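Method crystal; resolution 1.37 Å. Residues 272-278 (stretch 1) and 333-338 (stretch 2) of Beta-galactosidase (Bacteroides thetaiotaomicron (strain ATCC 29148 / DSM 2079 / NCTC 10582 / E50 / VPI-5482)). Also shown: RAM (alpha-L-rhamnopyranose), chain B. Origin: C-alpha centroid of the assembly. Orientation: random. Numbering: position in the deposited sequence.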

# COMPACT_ATOMS: atom_id res chain seq x y z
N GLY A 272 0.35 -0.80 -8.98
CA GLY A 272 0.80 -0.16 -7.80
C GLY A 272 0.71 -0.88 -6.48
O GLY A 272 0.57 -2.09 -6.39
N ASP A 273 0.85 -0.05 -5.46
CA ASP A 273 0.96 -0.48 -4.07
C ASP A 273 1.83 -1.72 -3.91
O ASP A 273 1.41 -2.74 -3.36
CB ASP A 273 -0.43 -0.60 -3.43
CG ASP A 273 -1.14 0.76 -3.30
OD1 ASP A 273 -0.80 1.71 -4.06
OD2 ASP A 273 -2.01 0.91 -2.41
N ALA A 274 3.07 -1.61 -4.34
CA ALA A 274 4.05 -2.64 -4.19
C ALA A 274 4.33 -2.89 -2.71
O ALA A 274 4.60 -1.95 -1.94
CB ALA A 274 5.34 -2.30 -4.94
N HIS A 275 4.26 -4.17 -2.36
CA HIS A 275 4.46 -4.71 -1.00
C HIS A 275 5.37 -5.90 -1.15
O HIS A 275 4.97 -6.92 -1.70
CB HIS A 275 3.08 -5.05 -0.35
CG HIS A 275 3.15 -5.94 0.87
ND1 HIS A 275 3.88 -5.62 2.00
CD2 HIS A 275 2.53 -7.12 1.13
CE1 HIS A 275 3.71 -6.59 2.91
NE2 HIS A 275 2.91 -7.50 2.40
N ILE A 276 6.60 -5.76 -0.67
CA ILE A 276 7.69 -6.73 -0.87
C ILE A 276 8.03 -7.51 0.40
O ILE A 276 8.24 -6.93 1.46
CB ILE A 276 8.97 -6.04 -1.39
CG1 ILE A 276 8.63 -5.29 -2.69
CG2 ILE A 276 10.09 -7.06 -1.64
CD1 ILE A 276 9.80 -4.61 -3.33
N GLN A 277 8.07 -8.85 0.27
CA GLN A 277 8.62 -9.72 1.30
C GLN A 277 9.70 -10.61 0.72
O GLN A 277 9.71 -10.88 -0.48
CB GLN A 277 7.49 -10.54 1.92
CG GLN A 277 6.56 -9.63 2.70
CD GLN A 277 5.56 -10.38 3.52
OE1 GLN A 277 5.92 -11.26 4.32
NE2 GLN A 277 4.29 -10.02 3.35
N LYS A 278 10.64 -11.02 1.55
CA LYS A 278 11.74 -11.86 1.13
C LYS A 278 11.42 -13.28 1.59
O LYS A 278 11.09 -13.49 2.76
CB LYS A 278 13.05 -11.36 1.73
CG LYS A 278 14.27 -11.79 0.93
CD LYS A 278 15.57 -11.41 1.63
CE LYS A 278 16.72 -12.31 1.22
NZ LYS A 278 18.02 -11.69 1.57
N HIS A 333 -8.60 -5.23 -4.09
CA HIS A 333 -7.32 -4.69 -4.51
C HIS A 333 -6.55 -3.97 -3.42
O HIS A 333 -7.12 -3.37 -2.51
CB HIS A 333 -7.53 -3.77 -5.75
CG HIS A 333 -8.15 -2.44 -5.45
ND1 HIS A 333 -8.96 -2.18 -4.37
CD2 HIS A 333 -8.03 -1.26 -6.10
CE1 HIS A 333 -9.34 -0.92 -4.39
NE2 HIS A 333 -8.79 -0.33 -5.43
N LYS A 334 -5.23 -3.97 -3.60
CA LYS A 334 -4.22 -3.39 -2.69
C LYS A 334 -3.93 -4.44 -1.67
O LYS A 334 -4.84 -5.18 -1.33
CB LYS A 334 -4.63 -2.03 -2.14
CG LYS A 334 -5.10 -1.07 -3.23
CD LYS A 334 -5.33 0.30 -2.67
CE LYS A 334 -5.84 1.24 -3.74
NZ LYS A 334 -6.09 2.58 -3.18
N SER A 335 -2.67 -4.63 -1.31
CA SER A 335 -2.25 -5.78 -0.48
C SER A 335 -1.46 -5.42 0.74
O SER A 335 -0.62 -4.52 0.76
CB SER A 335 -1.38 -6.74 -1.30
OG SER A 335 -2.06 -7.19 -2.45
N TYR A 336 -1.74 -6.18 1.80
CA TYR A 336 -0.76 -6.43 2.84
C TYR A 336 -0.95 -7.87 3.31
O TYR A 336 -2.06 -8.28 3.58
CB TYR A 336 -0.88 -5.43 3.99
CG TYR A 336 0.44 -5.13 4.59
CD1 TYR A 336 1.02 -5.98 5.54
CD2 TYR A 336 1.20 -4.01 4.16
CE1 TYR A 336 2.27 -5.73 6.06
CE2 TYR A 336 2.45 -3.75 4.69
CZ TYR A 336 2.98 -4.61 5.64
OH TYR A 336 4.22 -4.40 6.21
N VAL A 337 0.13 -8.63 3.38
CA VAL A 337 0.07 -10.08 3.56
C VAL A 337 0.89 -10.50 4.80
O VAL A 337 2.06 -10.15 4.97
CB VAL A 337 0.54 -10.83 2.29
CG1 VAL A 337 0.26 -12.32 2.39
CG2 VAL A 337 -0.15 -10.29 1.06
N ILE A 338 0.25 -11.26 5.69
CA ILE A 338 0.92 -11.75 6.86
C ILE A 338 0.84 -13.26 6.78
O ILE A 338 -0.25 -13.78 6.59
CB ILE A 338 0.20 -11.30 8.16
CG1 ILE A 338 0.15 -9.78 8.29
CG2 ILE A 338 0.86 -11.91 9.37
CD1 ILE A 338 1.49 -9.10 8.49
C1 RAM B . -7.46 5.14 -8.14
C2 RAM B . -6.99 4.99 -6.72
C3 RAM B . -8.07 4.26 -5.93
C4 RAM B . -8.31 2.91 -6.62
C5 RAM B . -8.65 2.97 -8.11
C6 RAM B . -8.46 1.63 -8.80
O2 RAM B . -5.74 4.26 -6.72
O3 RAM B . -7.72 4.08 -4.56
O4 RAM B . -9.44 2.30 -6.01
O5 RAM B . -7.94 3.99 -8.87
O HOH W 1 -0.97 -3.83 -3.44
O HOH W 2 -3.44 3.12 -2.22
O HOH W 3 0.53 -2.68 -0.60

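The one direct hydrogen bond between the two strands joins a side chain to the backbone: Gln277 NE2 donates to Val337 O at 2.8 Å, with an N-H...O angle of 144°. The amide of Gln277 reaches across the gap and satisfies a carbonyl of the neighboring strand, while its OE1 is bonded elsewhere in the structure. Close by, His275 NE2 lies 3.2 Å from Val337 N and 3.0 Å from Gln277 NE2, so the imidazole nitrogen lies close to both the Val337 backbone nitrogen and the Gln277 amide nitrogen.

At the other end of the contact, water carries the polar links. Asp273 OD2 and Lys334 NZ are 4.5 Å apart, too far for a salt bridge, but water 2 spans the opposite charges: it donates to Asp273 OD2 at 2.6 Å and accepts from Lys334 NZ at 2.9 Å. The ammonium group also donates to RAM O3, with NZ and O3 2.6 Å apart, so the same lysine couples Asp273, through this water, to the sugar. His333, whose side chain does not reach stretch 1, meets the rhamnose with the edge of its imidazole, NE2 forming a 2.8 Å hydrogen bond with RAM O4. Water 1 joins the two backbones, donating to Asp273 O (2.6 Å) and accepting a weak bond from Ser335 N (2.8 Å). Water 3 sits between two carbonyls, 2.9 Å from Asp273 O and 2.6 Å from Ser335 O.

These bridges suit the backbone arrangement. The strands run nearly parallel, their N-to-C directions 14° apart, but their axes come no closer than 7.0 Å. Asp273 lies across from Lys334, CA to CA 6.1 Å, and His275 across from Tyr336, CA to CA 6.7 Å. No direct backbone-to-backbone hydrogen bond closes the gap; side chains and water fill it.

Asp273, His275 and Gln277 alternate along their strand and point toward stretch 2, whereas Ala274 between the first two points away. His275 is the centerpiece, with the largest area covered by the other strand. Its ring stacks face-to-face on that of Tyr336, centroids 4.0 Å apart and planes tilted by 30°; CE1 of His275 approaches CZ of Tyr336 to 3.5 Å. Tyr336 CA adds an off-centre CH-pi contact, 4.1 Å from the centroid of the His275 ring. The Tyr336 CA-to-CB bond points sideways, yet the end of the side chain comes nearer, bringing its ring over the imidazole. Farther out, Asp273 OD2 touches Lys334 CD at 3.4 Å, and Val337 CB packs 4.0 Å from Gln277 NE2. Together the stretches bury 313 Å².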